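PDB 4ZQG: 1-deoxy-D-xylulose 5-phosphate reductoisomerase from Moraxella catarrhalis, which catalyses the NAD(P)H-dependent rearrangement and reduction of 1-deoxy-D-xylulose 5-phosphate to 2-C-methyl-D-erythritol 4-phosphate in the MEP pathway of isoprenoid biosynthesis. Local coordinates for residues V106-L111 with L132-D137; D137-T142 with A148-I153; T142-G147 with D171-H176. One frame throughout, in Å; residues are numbered along the deposited sequence.

Interaction 1: V106-L111 with L132-D137; sequences VGAAGL and LVMAGD. With NAD (nicotinamide-adenine-dinucleotide), chain C.
Leu111 and Met134 meet by their ends, crossing obliquely, between the segment 106-111 and the helical segment 132-137. The fork of Leu111 straddles two bumps of the helix: CD1 rests on the methyl of Ala135, with 3.6 Å between Leu111 CD1 and Ala135 CB, while CD2 meets the methyl end of Met134, Leu111 CD2 to Met134 CE being 4.0 Å. The CB of Leu111 points toward the helix, and chi1 of 161° sets CG opposite the backbone N, from where the two branches reach Ala135 and Met134. Met134 starts out toward the segment 106-111 and then turns at its last torsion (chi3 -56°), which presents CE to the CD2 branch; Ala108 is a further neighbour of CE, at a doubtful spacing. Burial totals 162 Å² over both sides, and the pairs that touch are all apolar side-chain atoms.

The other flank of 106-111 shapes the cofactor pocket. Ala109 places its methyl 3.5 Å from the adenine, measured from Ala109 CB to NAD C6A, and Val106 offers CG1 to the same ring system, with Val106 CG1 to NAD C8A at 3.7 Å. Helix 387-409 adds Ile391, which touches both Leu111 and Ala135, and helix 333-351 packs Asn340 and Thr341 on Met134, while in the Rossmann domain strand 100-103 precedes the segment and helix 111-120 follows from it.

Interaction 2: D137-T142 with A148-I153; sequences DLVIKT and ATILPI
Ile150 of the strand sends its terminal methyl to two side chains on successive positions of helix 130-146, Val139 and Ile140. The two approaches are equally long: Ile150 CD1 lies 4.1 Å from Val139 CG1 and 4.1 Å from Ile140 CD1. In both pairs the side chains cross at about a right angle. The atoms that touch are methyl carbons on each side. Ile150 reaches this position by extension: its second torsion is nearly straight (chi2 -170°), which pushes CD1 outward from a CB that already faces the helix. Ile140 gets there differently. Its CB leaves the backbone away from the strand, and a bend at chi2 (-59°) folds CD1 back until it meets Ile150. In Val139 the branch that touches Ile150 CD1 is CG1, which stands opposite the backbone N.

The nearest backbone approach, 8.5 Å between Ile140 CA and Ile150 CA, is spanned by these side chains. This is the helix-on-sheet packing of a beta-alpha-beta unit, in which strand 123-126, helix 130-146 and strand 149-152 follow one another and the two strands run parallel at the edge of the Rossmann-type sheet. Backbone bonds from Thr149 and Leu151 to Ile124 secure the outer strand to its neighbour.

Leu242 of helix 230-243 also touches Ile150, and Leu115 of helix 111-120 packs on Val139. One turn of the helix beside the contact carries an extra bond: Leu138 O accepts from Thr142 N and, at 2.6 Å, from Thr142 OG1. The two donors reach this carbonyl oxygen from opposite faces of its plane, the hydroxyl tilted 31° out of it.

Interaction 3: T142-G147 with D171-H176; sequences TAKKHG and DNTAIH
Lys144, on the last turns of helix 130-146, has its CA 9.2 Å from the CA of Asp171, the first residue to leave helical backbone angles after helix 166-170. The receiving loop opens with an Asx turn, in which Asp171 OD2 accepts from Thr173 N two residues on. Lys144 bridges the gap with a chain that stays extended as far as CE and then bends at its end (chi4 -60°), which brings Lys144 NZ to Asn172 OD1 at 2.9 Å. This is a hydrogen bond, although not one directed at a lone pair: NZ sits above the carbonyl plane, 36° out of it. A longer electrostatic contact, 3.6 Å from Lys144 NZ to Asp171 OD2, is a salt bridge; the Lys144 and Asp171 side chains cross at about a right angle. Asn172 is also anchored elsewhere: its ND2 donates to Leu242 O at the end of helix 230-243, fixing the amide's rotation. Further on, the loop is tied down by His176 NE2 to Asp244 OD1. Every touching residue is at least partly exposed, so solvent would be expected to weaken the charge attraction. Asp171 OD2 takes a second bond from the same residue that closes the turn, with Thr173 OG1 lying 2.7 Å from Asp171 OD2 on its syn side and on the same face of the carboxylate plane as Thr173 N.

Helix 130-146 runs through all three interactions, supplying 132-137, 137-142 and most of 142-147, and ending before Gly147; Asp137 and Thr142 are shared residues. Interaction 1 closes before the other two open, whereas interactions 2 and 3 alternate along the chain. The centres of interactions 1 and 2 lie about 11 Å apart. Those of interactions 2 and 3 are about 8 Å apart, and those of interactions 1 and 3 about 18 Å. Neighbouring contacts touch: Leu132 packs on Val139, and Ala148 N probably donates to Ala143 O, 3.0 Å from N to O. The single helix thus spans from the buried, NAD-lining segment, past the edge strand of the parallel sheet, to a surface loop after helix 166-170.

Interaction 1: V106-L111 with L132-D137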
# COMPACT_ATOMS: atom_id res chain seq x y z
N VAL A 106 18.90 8.76 -20.78
CA VAL A 106 19.57 9.09 -19.51
C VAL A 106 20.11 10.52 -19.50
O VAL A 106 20.50 11.07 -20.52
CB VAL A 106 20.72 8.11 -19.18
CG1 VAL A 106 21.85 8.22 -20.18
CG2 VAL A 106 21.26 8.36 -17.78
N GLY A 107 20.08 11.13 -18.32
CA GLY A 107 20.72 12.42 -18.05
C GLY A 107 19.98 13.61 -18.63
O GLY A 107 18.79 13.53 -18.93
N ALA A 108 20.73 14.69 -18.81
CA ALA A 108 20.21 15.93 -19.35
C ALA A 108 19.87 15.76 -20.81
O ALA A 108 18.99 16.44 -21.33
CB ALA A 108 21.23 17.03 -19.18
N ALA A 109 20.53 14.83 -21.47
CA ALA A 109 20.25 14.59 -22.87
C ALA A 109 18.75 14.33 -23.14
O ALA A 109 18.29 14.50 -24.24
CB ALA A 109 21.10 13.44 -23.39
N GLY A 110 17.97 13.98 -22.12
CA GLY A 110 16.56 13.68 -22.30
C GLY A 110 15.60 14.82 -22.06
O GLY A 110 14.39 14.68 -22.18
N LEU A 111 16.14 15.97 -21.72
CA LEU A 111 15.33 17.10 -21.31
C LEU A 111 14.47 17.70 -22.43
O LEU A 111 13.27 17.90 -22.25
CB LEU A 111 16.25 18.13 -20.68
CG LEU A 111 15.79 19.55 -20.55
CD1 LEU A 111 14.40 19.65 -19.98
CD2 LEU A 111 16.82 20.19 -19.65
N LEU A 132 13.34 16.05 -14.52
CA LEU A 132 12.64 16.74 -13.46
C LEU A 132 13.60 17.43 -12.48
O LEU A 132 13.31 18.54 -12.03
CB LEU A 132 11.69 15.75 -12.76
CG LEU A 132 10.18 15.97 -12.97
CD1 LEU A 132 9.73 16.51 -14.31
CD2 LEU A 132 9.49 14.67 -12.73
N VAL A 133 14.74 16.82 -12.17
CA VAL A 133 15.74 17.45 -11.32
C VAL A 133 16.23 18.75 -11.93
O VAL A 133 16.60 19.68 -11.23
CB VAL A 133 16.98 16.56 -11.15
CG1 VAL A 133 18.11 17.28 -10.46
CG2 VAL A 133 16.65 15.30 -10.38
N MET A 134 16.26 18.83 -13.26
CA MET A 134 16.77 20.02 -13.95
C MET A 134 15.73 21.00 -14.44
O MET A 134 16.04 22.17 -14.58
CB MET A 134 17.64 19.59 -15.12
CG MET A 134 18.83 18.86 -14.59
SD MET A 134 20.22 19.07 -15.66
CE MET A 134 19.45 18.47 -17.15
N ALA A 135 14.53 20.55 -14.72
CA ALA A 135 13.55 21.42 -15.31
C ALA A 135 12.16 21.11 -14.80
O ALA A 135 11.17 21.25 -15.52
CB ALA A 135 13.60 21.27 -16.82
N GLY A 136 12.11 20.71 -13.54
CA GLY A 136 10.87 20.31 -12.92
C GLY A 136 9.77 21.33 -13.10
O GLY A 136 8.71 21.00 -13.63
N ASP A 137 10.01 22.59 -12.72
CA ASP A 137 8.93 23.57 -12.79
C ASP A 137 8.49 23.68 -14.22
O ASP A 137 7.30 23.71 -14.50
CB ASP A 137 9.35 24.97 -12.31
CG ASP A 137 9.97 24.97 -10.93
OD1 ASP A 137 9.24 24.76 -9.90
OD2 ASP A 137 11.20 25.19 -10.89
PA NAD C . 20.92 3.25 -20.10
O1A NAD C . 22.25 3.89 -19.92
O2A NAD C . 20.75 1.75 -19.98
O5B NAD C . 20.19 3.74 -21.47
C5B NAD C . 20.03 5.10 -21.83
C4B NAD C . 19.28 5.23 -23.17
O4B NAD C . 19.34 6.61 -23.56
C3B NAD C . 19.89 4.40 -24.31
O3B NAD C . 18.89 3.87 -25.18
C2B NAD C . 20.75 5.41 -25.05
O2B NAD C . 20.78 5.20 -26.46
C1B NAD C . 20.12 6.76 -24.75
N9A NAD C . 21.15 7.83 -24.62
C8A NAD C . 22.26 7.77 -23.85
N7A NAD C . 22.99 8.90 -23.96
C5A NAD C . 22.36 9.71 -24.81
C6A NAD C . 22.66 11.06 -25.35
N6A NAD C . 23.78 11.74 -24.96
N1A NAD C . 21.75 11.55 -26.23
C2A NAD C . 20.65 10.84 -26.62
N3A NAD C . 20.32 9.61 -26.18
C4A NAD C . 21.15 9.01 -25.27
O3 NAD C . 19.94 3.99 -19.05
PN NAD C . 18.86 3.36 -18.03
O1N NAD C . 19.67 2.74 -16.92
O2N NAD C . 17.81 2.65 -18.86
O5D NAD C . 18.25 4.76 -17.52
C5D NAD C . 17.27 5.48 -18.26
C4D NAD C . 16.61 6.54 -17.38
O4D NAD C . 15.63 5.97 -16.50
C3D NAD C . 17.65 7.22 -16.50
O3D NAD C . 17.26 8.58 -16.38
C2D NAD C . 17.57 6.47 -15.19
O2D NAD C . 18.05 7.28 -14.10
C1D NAD C . 16.08 6.11 -15.14
N1N NAD C . 15.84 4.87 -14.38
C2N NAD C . 16.37 3.69 -14.77
C3N NAD C . 16.15 2.51 -14.02
C7N NAD C . 16.70 1.17 -14.44
O7N NAD C . 16.26 0.15 -13.94
N7N NAD C . 17.65 1.09 -15.37
C4N NAD C . 15.38 2.59 -12.87
C5N NAD C . 14.85 3.80 -12.51
C6N NAD C . 15.08 4.94 -13.27

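Interaction 2: D137-T142 with A148-I153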
# COMPACT_ATOMS: atom_id res chain seq x y z
N ASP A 137 10.01 22.59 -12.72
CA ASP A 137 8.93 23.57 -12.79
C ASP A 137 8.49 23.68 -14.22
O ASP A 137 7.30 23.71 -14.50
CB ASP A 137 9.35 24.97 -12.31
CG ASP A 137 9.97 24.97 -10.93
OD1 ASP A 137 9.24 24.76 -9.90
OD2 ASP A 137 11.20 25.19 -10.89
N LEU A 138 9.47 23.75 -15.11
CA LEU A 138 9.18 23.99 -16.53
C LEU A 138 8.41 22.84 -17.13
O LEU A 138 7.43 23.07 -17.85
CB LEU A 138 10.47 24.22 -17.30
CG LEU A 138 10.38 24.56 -18.79
CD1 LEU A 138 9.31 25.59 -19.07
CD2 LEU A 138 11.74 25.04 -19.29
N VAL A 139 8.83 21.63 -16.80
CA VAL A 139 8.17 20.45 -17.33
C VAL A 139 6.72 20.34 -16.84
O VAL A 139 5.78 20.18 -17.65
CB VAL A 139 8.97 19.16 -16.98
CG1 VAL A 139 8.23 17.89 -17.39
CG2 VAL A 139 10.33 19.18 -17.64
N ILE A 140 6.54 20.42 -15.52
CA ILE A 140 5.20 20.31 -14.93
C ILE A 140 4.29 21.44 -15.41
O ILE A 140 3.14 21.20 -15.82
CB ILE A 140 5.24 20.38 -13.39
CG1 ILE A 140 6.07 19.25 -12.76
CG2 ILE A 140 3.83 20.38 -12.83
CD1 ILE A 140 5.61 17.87 -13.10
N LYS A 141 4.81 22.66 -15.35
CA LYS A 141 4.02 23.83 -15.82
C LYS A 141 3.59 23.56 -17.24
O LYS A 141 2.41 23.61 -17.54
CB LYS A 141 4.81 25.17 -15.75
CG LYS A 141 4.95 25.80 -14.36
CD LYS A 141 5.60 27.19 -14.44
N THR A 142 4.55 23.23 -18.11
CA THR A 142 4.30 22.98 -19.53
C THR A 142 3.29 21.86 -19.76
O THR A 142 2.37 22.00 -20.58
CB THR A 142 5.61 22.67 -20.29
OG1 THR A 142 6.53 23.78 -20.16
CG2 THR A 142 5.32 22.40 -21.77
N ALA A 148 -0.74 17.39 -20.89
CA ALA A 148 0.09 16.21 -20.80
C ALA A 148 -0.12 15.59 -19.42
O ALA A 148 -0.31 16.31 -18.45
CB ALA A 148 1.56 16.56 -21.05
N THR A 149 -0.08 14.26 -19.37
CA THR A 149 -0.18 13.48 -18.15
C THR A 149 1.16 12.87 -17.98
O THR A 149 1.71 12.37 -18.92
CB THR A 149 -1.17 12.29 -18.31
OG1 THR A 149 -2.20 12.64 -19.23
CG2 THR A 149 -1.82 11.90 -16.96
N ILE A 150 1.69 12.90 -16.78
CA ILE A 150 2.96 12.30 -16.49
C ILE A 150 2.73 11.18 -15.53
O ILE A 150 2.14 11.41 -14.48
CB ILE A 150 3.89 13.30 -15.82
CG1 ILE A 150 4.10 14.49 -16.75
CG2 ILE A 150 5.21 12.63 -15.44
CD1 ILE A 150 5.18 15.42 -16.30
N LEU A 151 3.19 9.98 -15.87
CA LEU A 151 3.21 8.84 -14.98
C LEU A 151 4.60 8.37 -14.73
O LEU A 151 5.34 8.03 -15.64
CB LEU A 151 2.43 7.69 -15.56
CG LEU A 151 0.93 7.94 -15.67
CD1 LEU A 151 0.60 8.71 -16.94
CD2 LEU A 151 0.19 6.60 -15.64
N PRO A 152 4.97 8.25 -13.48
CA PRO A 152 6.33 7.84 -13.21
C PRO A 152 6.54 6.33 -13.30
O PRO A 152 5.69 5.51 -12.86
CB PRO A 152 6.52 8.29 -11.76
CG PRO A 152 5.17 8.15 -11.17
CD PRO A 152 4.20 8.51 -12.25
N ILE A 153 7.71 6.01 -13.83
CA ILE A 153 8.18 4.68 -14.10
C ILE A 153 9.20 4.34 -13.06
O ILE A 153 9.41 3.18 -12.74
CB ILE A 153 8.91 4.63 -15.48
CG1 ILE A 153 7.92 4.29 -16.58
CG2 ILE A 153 10.14 3.67 -15.52
CD1 ILE A 153 8.57 4.36 -17.98

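Interaction 3: T142-G147 with D171-H176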
# COMPACT_ATOMS: atom_id res chain seq x y z
N THR A 142 4.55 23.23 -18.11
CA THR A 142 4.30 22.98 -19.53
C THR A 142 3.29 21.86 -19.76
O THR A 142 2.37 22.00 -20.58
CB THR A 142 5.61 22.67 -20.29
OG1 THR A 142 6.53 23.78 -20.16
CG2 THR A 142 5.32 22.40 -21.77
N ALA A 143 3.46 20.78 -19.01
CA ALA A 143 2.49 19.66 -19.01
C ALA A 143 1.07 20.09 -18.62
O ALA A 143 0.11 19.79 -19.34
CB ALA A 143 2.97 18.54 -18.12
N LYS A 144 0.96 20.81 -17.50
CA LYS A 144 -0.35 21.29 -17.05
C LYS A 144 -1.02 22.16 -18.08
O LYS A 144 -2.19 21.97 -18.41
CB LYS A 144 -0.25 21.99 -15.68
CG LYS A 144 -0.22 21.00 -14.52
CD LYS A 144 -0.30 21.68 -13.18
CE LYS A 144 0.04 20.71 -12.07
NZ LYS A 144 -0.90 19.55 -12.06
N LYS A 145 -0.24 23.09 -18.62
CA LYS A 145 -0.71 24.00 -19.66
C LYS A 145 -1.23 23.25 -20.90
O LYS A 145 -2.22 23.64 -21.47
CB LYS A 145 0.41 25.01 -20.01
CG LYS A 145 0.04 26.07 -21.05
CD LYS A 145 1.05 27.20 -21.13
CE LYS A 145 0.89 28.00 -22.43
N HIS A 146 -0.59 22.16 -21.31
CA HIS A 146 -1.01 21.53 -22.56
C HIS A 146 -1.78 20.22 -22.46
O HIS A 146 -2.17 19.65 -23.48
CB HIS A 146 0.19 21.37 -23.45
CG HIS A 146 0.64 22.66 -24.04
ND1 HIS A 146 1.61 23.45 -23.44
CD2 HIS A 146 0.23 23.32 -25.14
CE1 HIS A 146 1.79 24.53 -24.17
NE2 HIS A 146 0.97 24.48 -25.21
N GLY A 147 -2.04 19.76 -21.25
CA GLY A 147 -2.84 18.56 -21.09
C GLY A 147 -2.03 17.29 -21.17
O GLY A 147 -2.56 16.24 -21.47
N ASP A 171 -4.61 15.05 -10.41
CA ASP A 171 -4.12 16.41 -10.20
C ASP A 171 -3.24 16.50 -8.95
O ASP A 171 -3.74 16.51 -7.81
CB ASP A 171 -5.31 17.33 -10.07
CG ASP A 171 -4.92 18.74 -9.68
OD1 ASP A 171 -5.79 19.46 -9.12
OD2 ASP A 171 -3.76 19.13 -9.93
N ASN A 172 -1.93 16.60 -9.15
CA ASN A 172 -1.01 16.55 -8.01
C ASN A 172 -1.17 17.67 -6.96
O ASN A 172 -0.67 17.54 -5.85
CB ASN A 172 0.46 16.40 -8.45
CG ASN A 172 1.01 17.62 -9.19
OD1 ASN A 172 0.27 18.51 -9.62
ND2 ASN A 172 2.32 17.65 -9.35
N THR A 173 -1.86 18.76 -7.31
CA THR A 173 -2.05 19.89 -6.40
C THR A 173 -3.11 19.59 -5.36
O THR A 173 -3.10 20.20 -4.30
CB THR A 173 -2.46 21.17 -7.15
OG1 THR A 173 -3.66 20.91 -7.87
CG2 THR A 173 -1.38 21.60 -8.09
N ALA A 174 -4.01 18.66 -5.69
CA ALA A 174 -5.01 18.14 -4.77
C ALA A 174 -4.41 17.63 -3.47
O ALA A 174 -5.12 17.55 -2.46
CB ALA A 174 -5.82 17.04 -5.42
N ILE A 175 -3.13 17.27 -3.47
CA ILE A 175 -2.44 16.81 -2.26
C ILE A 175 -2.32 17.84 -1.15
O ILE A 175 -1.88 17.51 -0.05
CB ILE A 175 -1.02 16.34 -2.59
CG1 ILE A 175 -0.50 15.39 -1.53
CG2 ILE A 175 -0.06 17.52 -2.74
CD1 ILE A 175 0.77 14.67 -1.90
N HIS A 176 -2.64 19.10 -1.41
CA HIS A 176 -2.57 20.09 -0.33
C HIS A 176 -3.90 20.27 0.35
O HIS A 176 -3.97 20.95 1.33
CB HIS A 176 -2.06 21.44 -0.84
CG HIS A 176 -0.73 21.35 -1.52
ND1 HIS A 176 0.45 21.24 -0.82
CD2 HIS A 176 -0.39 21.34 -2.84
CE1 HIS A 176 1.46 21.18 -1.66
NE2 HIS A 176 0.98 21.24 -2.89